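Side-chain contacts in hypothetical protein SpyM3_0169 (Streptococcus pyogenes, PDB 1PG6), which is of unknown function but belongs to the AIM24 (mitochondrial biogenesis) family of the cupin clan and binds calcium ions in the crystal: residues 147-152 with 190-195; 176-181 with 218-223. All coordinates share one frame; numbering follows the deposited sequence.

Interaction 1 (147-152 with 190-195); sequences LFVMTT and LDYDIH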
loop_
_atom_site.group_PDB
_atom_site.type_symbol
_atom_site.label_atom_id
_atom_site.label_comp_id
_atom_site.label_asym_id
_atom_site.label_seq_id
_atom_site.Cartn_x
_atom_site.Cartn_y
_atom_site.Cartn_z
ATOM N N LEU A 147 -4.706 4.449 12.134
ATOM C CA LEU A 147 -4.720 4.689 10.694
ATOM C C LEU A 147 -3.326 5.153 10.276
ATOM O O LEU A 147 -2.862 6.203 10.716
ATOM C CB LEU A 147 -5.751 5.770 10.360
ATOM C CG LEU A 147 -6.290 5.816 8.932
ATOM C CD1 LEU A 147 -7.077 4.544 8.652
ATOM C CD2 LEU A 147 -7.186 7.032 8.760
ATOM N N PHE A 148 -2.661 4.378 9.428
ATOM C CA PHE A 148 -1.320 4.735 8.987
ATOM C C PHE A 148 -1.206 5.029 7.498
ATOM O O PHE A 148 -1.875 4.407 6.672
ATOM C CB PHE A 148 -0.329 3.624 9.342
ATOM C CG PHE A 148 0.025 3.566 10.801
ATOM C CD1 PHE A 148 -0.924 3.204 11.750
ATOM C CD2 PHE A 148 1.311 3.875 11.226
ATOM C CE1 PHE A 148 -0.596 3.145 13.103
ATOM C CE2 PHE A 148 1.651 3.822 12.576
ATOM C CZ PHE A 148 0.693 3.455 13.516
ATOM N N VAL A 149 -0.348 5.986 7.166
ATOM C CA VAL A 149 -0.102 6.353 5.780
ATOM C C VAL A 149 1.370 6.103 5.474
ATOM O O VAL A 149 2.244 6.458 6.266
ATOM C CB VAL A 149 -0.419 7.841 5.511
ATOM C CG1 VAL A 149 0.048 8.223 4.109
ATOM C CG2 VAL A 149 -1.920 8.084 5.645
HETATM N N MSE A 150 1.630 5.484 4.328
HETATM C CA MSE A 150 2.986 5.179 3.893
HETATM C C MSE A 150 3.456 6.209 2.881
HETATM O O MSE A 150 2.705 6.599 1.989
HETATM C CB MSE A 150 3.027 3.792 3.245
HETATM C CG MSE A 150 4.371 3.399 2.656
HETATM SE SE MSE A 150 4.270 1.719 1.696
HETATM C CE MSE A 150 3.562 0.636 3.103
ATOM N N THR A 151 4.697 6.665 3.024
ATOM C CA THR A 151 5.260 7.631 2.086
ATOM C C THR A 151 6.567 7.067 1.539
ATOM O O THR A 151 7.412 6.588 2.297
ATOM C CB THR A 151 5.530 8.996 2.761
ATOM O OG1 THR A 151 4.282 9.604 3.125
ATOM C CG2 THR A 151 6.267 9.924 1.805
ATOM N N THR A 152 6.722 7.125 0.221
ATOM C CA THR A 152 7.909 6.604 -0.446
ATOM C C THR A 152 9.020 7.632 -0.597
ATOM O O THR A 152 8.802 8.834 -0.451
ATOM C CB THR A 152 7.578 6.094 -1.866
ATOM O OG1 THR A 152 7.186 7.200 -2.692
ATOM C CG2 THR A 152 6.439 5.083 -1.819
ATOM N N LEU A 190 1.212 16.734 -3.082
ATOM C CA LEU A 190 -0.103 17.284 -2.747
ATOM C C LEU A 190 -0.254 17.534 -1.250
ATOM O O LEU A 190 0.437 16.927 -0.432
ATOM C CB LEU A 190 -1.217 16.318 -3.187
ATOM C CG LEU A 190 -1.596 16.230 -4.667
ATOM C CD1 LEU A 190 -2.406 14.963 -4.925
ATOM C CD2 LEU A 190 -2.395 17.456 -5.057
ATOM N N ASP A 191 -1.153 18.446 -0.897
ATOM C CA ASP A 191 -1.432 18.720 0.504
ATOM C C ASP A 191 -2.631 17.834 0.819
ATOM O O ASP A 191 -3.605 17.820 0.068
ATOM C CB ASP A 191 -1.800 20.190 0.705
ATOM C CG ASP A 191 -0.646 21.123 0.402
ATOM O OD1 ASP A 191 -0.271 21.248 -0.784
ATOM O OD2 ASP A 191 -0.106 21.724 1.351
ATOM N N TYR A 192 -2.565 17.084 1.912
ATOM C CA TYR A 192 -3.674 16.210 2.254
ATOM C C TYR A 192 -4.008 16.268 3.734
ATOM O O TYR A 192 -3.172 16.633 4.562
ATOM C CB TYR A 192 -3.347 14.769 1.862
ATOM C CG TYR A 192 -2.588 14.005 2.920
ATOM C CD1 TYR A 192 -3.261 13.213 3.847
ATOM C CD2 TYR A 192 -1.198 14.076 2.997
ATOM C CE1 TYR A 192 -2.573 12.505 4.822
ATOM C CE2 TYR A 192 -0.497 13.374 3.972
ATOM C CZ TYR A 192 -1.190 12.587 4.879
ATOM O OH TYR A 192 -0.507 11.867 5.826
ATOM N N ASP A 193 -5.240 15.894 4.055
ATOM C CA ASP A 193 -5.707 15.888 5.429
ATOM C C ASP A 193 -6.846 14.894 5.595
ATOM O O ASP A 193 -7.927 15.079 5.036
ATOM C CB ASP A 193 -6.190 17.284 5.832
ATOM C CG ASP A 193 -6.757 17.321 7.242
ATOM O OD1 ASP A 193 -7.374 18.342 7.609
ATOM O OD2 ASP A 193 -6.582 16.334 7.981
ATOM N N ILE A 194 -6.597 13.835 6.357
ATOM C CA ILE A 194 -7.612 12.823 6.624
ATOM C C ILE A 194 -8.321 13.255 7.903
ATOM O O ILE A 194 -7.682 13.455 8.936
ATOM C CB ILE A 194 -6.973 11.431 6.821
ATOM C CG1 ILE A 194 -6.273 11.005 5.526
ATOM C CG2 ILE A 194 -8.039 10.411 7.212
ATOM C CD1 ILE A 194 -5.483 9.712 5.629
ATOM N N HIS A 195 -9.640 13.396 7.833
ATOM C CA HIS A 195 -10.410 13.846 8.987
ATOM C C HIS A 195 -11.864 13.406 8.897
ATOM O O HIS A 195 -12.318 12.945 7.852
ATOM C CB HIS A 195 -10.350 15.370 9.052
ATOM C CG HIS A 195 -10.908 16.038 7.834
ATOM N ND1 HIS A 195 -12.247 16.336 7.696
ATOM C CD2 HIS A 195 -10.320 16.406 6.670
ATOM C CE1 HIS A 195 -12.459 16.858 6.501
ATOM N NE2 HIS A 195 -11.307 16.911 5.859
#

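Interaction 2 (176-181 with 218-223); sequences MTIDNA and GEIYIQ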
loop_
_atom_site.group_PDB
_atom_site.type_symbol
_atom_site.label_atom_id
_atom_site.label_comp_id
_atom_site.label_asym_id
_atom_site.label_seq_id
_atom_site.Cartn_x
_atom_site.Cartn_y
_atom_site.Cartn_z
HETATM N N MSE A 176 -10.088 18.772 -3.522
HETATM C CA MSE A 176 -11.051 17.699 -3.695
HETATM C C MSE A 176 -11.065 16.835 -2.442
HETATM O O MSE A 176 -10.015 16.533 -1.878
HETATM C CB MSE A 176 -10.673 16.856 -4.912
HETATM C CG MSE A 176 -11.694 15.806 -5.291
HETATM SE SE MSE A 176 -11.182 14.876 -6.903
HETATM C CE MSE A 176 -11.895 16.117 -8.202
ATOM N N THR A 177 -12.259 16.449 -2.009
ATOM C CA THR A 177 -12.410 15.624 -0.818
ATOM C C THR A 177 -13.053 14.294 -1.196
ATOM O O THR A 177 -14.111 14.254 -1.825
ATOM C CB THR A 177 -13.260 16.348 0.240
ATOM O OG1 THR A 177 -12.574 17.540 0.654
ATOM C CG2 THR A 177 -13.488 15.453 1.450
ATOM N N ILE A 178 -12.403 13.209 -0.794
ATOM C CA ILE A 178 -12.864 11.864 -1.114
ATOM C C ILE A 178 -12.867 10.944 0.102
ATOM O O ILE A 178 -11.994 11.036 0.960
ATOM C CB ILE A 178 -11.927 11.225 -2.162
ATOM C CG1 ILE A 178 -11.740 12.174 -3.347
ATOM C CG2 ILE A 178 -12.497 9.893 -2.637
ATOM C CD1 ILE A 178 -10.626 11.758 -4.262
ATOM N N ASP A 179 -13.866 10.064 0.158
ATOM C CA ASP A 179 -13.987 9.065 1.216
ATOM C C ASP A 179 -12.619 8.368 1.220
ATOM O O ASP A 179 -12.191 7.826 0.195
ATOM C CB ASP A 179 -15.109 8.095 0.825
ATOM C CG ASP A 179 -15.271 6.940 1.786
ATOM O OD1 ASP A 179 -14.403 6.711 2.650
ATOM O OD2 ASP A 179 -16.295 6.243 1.647
ATOM N N ASN A 180 -11.920 8.379 2.351
ATOM C CA ASN A 180 -10.583 7.781 2.387
ATOM C C ASN A 180 -10.553 6.289 2.099
ATOM O O ASN A 180 -9.517 5.754 1.704
ATOM C CB ASN A 180 -9.909 8.051 3.733
ATOM C CG ASN A 180 -8.412 7.796 3.691
ATOM O OD1 ASN A 180 -7.871 7.032 4.492
ATOM N ND2 ASN A 180 -7.739 8.432 2.747
ATOM N N ALA A 181 -11.685 5.617 2.294
ATOM C CA ALA A 181 -11.777 4.178 2.040
ATOM C C ALA A 181 -11.627 3.890 0.546
ATOM O O ALA A 181 -11.385 2.752 0.145
ATOM C CB ALA A 181 -13.112 3.646 2.541
ATOM N N GLY A 218 -1.040 17.311 -8.426
ATOM C CA GLY A 218 -0.621 15.927 -8.302
ATOM C C GLY A 218 -1.706 14.942 -8.699
ATOM O O GLY A 218 -2.806 15.341 -9.081
ATOM N N GLU A 219 -1.395 13.653 -8.614
ATOM C CA GLU A 219 -2.368 12.623 -8.970
ATOM C C GLU A 219 -2.958 11.936 -7.747
ATOM O O GLU A 219 -2.308 11.799 -6.712
ATOM C CB GLU A 219 -1.726 11.568 -9.878
ATOM C CG GLU A 219 -1.285 12.078 -11.242
ATOM C CD GLU A 219 -0.131 13.054 -11.161
ATOM O OE1 GLU A 219 0.904 12.695 -10.554
ATOM O OE2 GLU A 219 -0.257 14.173 -11.709
ATOM N N ILE A 220 -4.209 11.513 -7.880
ATOM C CA ILE A 220 -4.909 10.811 -6.816
ATOM C C ILE A 220 -5.456 9.541 -7.453
ATOM O O ILE A 220 -6.163 9.611 -8.454
ATOM C CB ILE A 220 -6.101 11.632 -6.283
ATOM C CG1 ILE A 220 -5.601 12.940 -5.665
ATOM C CG2 ILE A 220 -6.874 10.821 -5.257
ATOM C CD1 ILE A 220 -6.702 13.947 -5.426
ATOM N N TYR A 221 -5.110 8.384 -6.898
ATOM C CA TYR A 221 -5.613 7.122 -7.427
ATOM C C TYR A 221 -6.694 6.629 -6.495
ATOM O O TYR A 221 -6.453 6.418 -5.308
ATOM C CB TYR A 221 -4.491 6.086 -7.527
ATOM C CG TYR A 221 -3.471 6.440 -8.572
ATOM C CD1 TYR A 221 -3.623 6.020 -9.896
ATOM C CD2 TYR A 221 -2.388 7.260 -8.259
ATOM C CE1 TYR A 221 -2.719 6.413 -10.883
ATOM C CE2 TYR A 221 -1.483 7.657 -9.242
ATOM C CZ TYR A 221 -1.653 7.236 -10.541
ATOM O OH TYR A 221 -0.760 7.658 -11.505
ATOM N N ILE A 222 -7.900 6.480 -7.018
ATOM C CA ILE A 222 -8.986 5.992 -6.188
ATOM C C ILE A 222 -9.413 4.618 -6.670
ATOM O O ILE A 222 -9.104 4.221 -7.795
ATOM C CB ILE A 222 -10.203 6.934 -6.218
ATOM C CG1 ILE A 222 -10.759 7.034 -7.636
ATOM C CG2 ILE A 222 -9.804 8.312 -5.706
ATOM C CD1 ILE A 222 -12.102 7.728 -7.713
ATOM N N GLN A 223 -10.105 3.890 -5.804
ATOM C CA GLN A 223 -10.585 2.554 -6.136
ATOM C C GLN A 223 -12.109 2.594 -6.054
ATOM O O GLN A 223 -12.669 3.384 -5.308
ATOM C CB GLN A 223 -10.000 1.515 -5.170
ATOM C CG GLN A 223 -10.406 1.693 -3.712
ATOM C CD GLN A 223 -9.709 0.718 -2.773
ATOM O OE1 GLN A 223 -10.185 0.458 -1.661
ATOM N NE2 GLN A 223 -8.571 0.193 -3.200
#

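Interaction 1 (147-152 with 190-195)
Ile194 sends its two branches to two residues of the facing strand: CG2 meets Leu147 CD2 at 3.8 Å, and CD1 meets Val149 CG2 at 3.9 Å. Both pairs reach toward each other tip to tip. This is face-to-face packing of β-sheets in a cupin-clan β fold, with strand 148-153 in a six-stranded antiparallel sheet and strand 191-195 at an edge of a three-stranded one. The backbones stay well apart, Leu147 CA and Ile194 CA lying 9.5 Å from each other, so side chains alone bridge the gap. The split in Ile194 comes from its first torsion (chi1 -63°), which sets CG2 anti to the backbone N and CG1, with CD1 beyond it, anti to the carbonyl carbon.

Two residues earlier, Tyr192 points the same way and brings its phenol oxygen against the branched end of Val149. That oxygen is hydrogen-bonded to Gln134 OE1, so a polar group can sit beside a buried valine with its needs met. Gln134 also pairs with Leu147 through the backbone and touches the Val149 side chain, which ties the tyrosine's polar end to the strand it faces. Farther back, Trp186 meets the Tyr192 ring edge-to-face, while Asn212 and Phe214 of strand 211-215 pack against the same side chain. At the end of the contact away from Leu147, Tyr192 OH lies 4.0 Å from Val149 CB and 4.1 Å from Val149 CG1.

Interaction 2 (176-181 with 218-223)
Ile178 reaches across to Ile220 and Ile222 with the end of its longer branch. At CB, which is 5.1 Å from Ile222 CG2, the side chain divides. The Ile178 CG2 methyl comes within 4.4 Å of Ile222 CG2. The other branch leaves CB beside the backbone N, and with chi2 at 168° it runs on extended, so that CG1 serves as a spacer and CD1 does the touching. CD1 lies 3.8 Å from Ile222 CG2 and 4.0 Å from Ile220 CG2, and is thus shared by two methyls of the opposing strand. Ile178 and Ile222 cross at about a right angle, whereas Ile178 and Ile220 slide past each other in opposite directions.

Just after this isoleucine the chain bends in an Asx turn: Asp179 OD1 accepts a hydrogen bond from the backbone N of Ala181 at 3.0 Å, the donor lying above the carboxylate plane. The turn brings Ala181 alongside Gln223, whose amide orientation is uncertain.

Phe214 of strand 211-215 packs on both Ile178 and Ile220. Val183, on strand 183-187, touches Ile178, and Leu171 of strand 166-171 touches Ile220, which sets the contact between the three-stranded and six-stranded antiparallel sheets.

How the interactions relate
Interactions 1 and 2 join the same pair of sheets at two places, their centres 11 Å apart. Strands 174-179 and 191-195 form the two edges of the three-stranded sheet, with 211-215 between them; in the six-stranded sheet, 148-153 and 219-223 are separated by 113-116 and 183-187. The four segments alternate along the chain. They also touch directly: Leu190 CD1 packs 3.6 Å from Glu219 O and 3.9 Å from Ile220 CG1, and Ile194 CD1 is 3.8 Å from Asn180 OD1. Interaction 2 lies nearer to metal: the Gln223 side chain is about 6 Å from a bound calcium ion and touches Ser162, a calcium-site residue with Thr99 and Asn161.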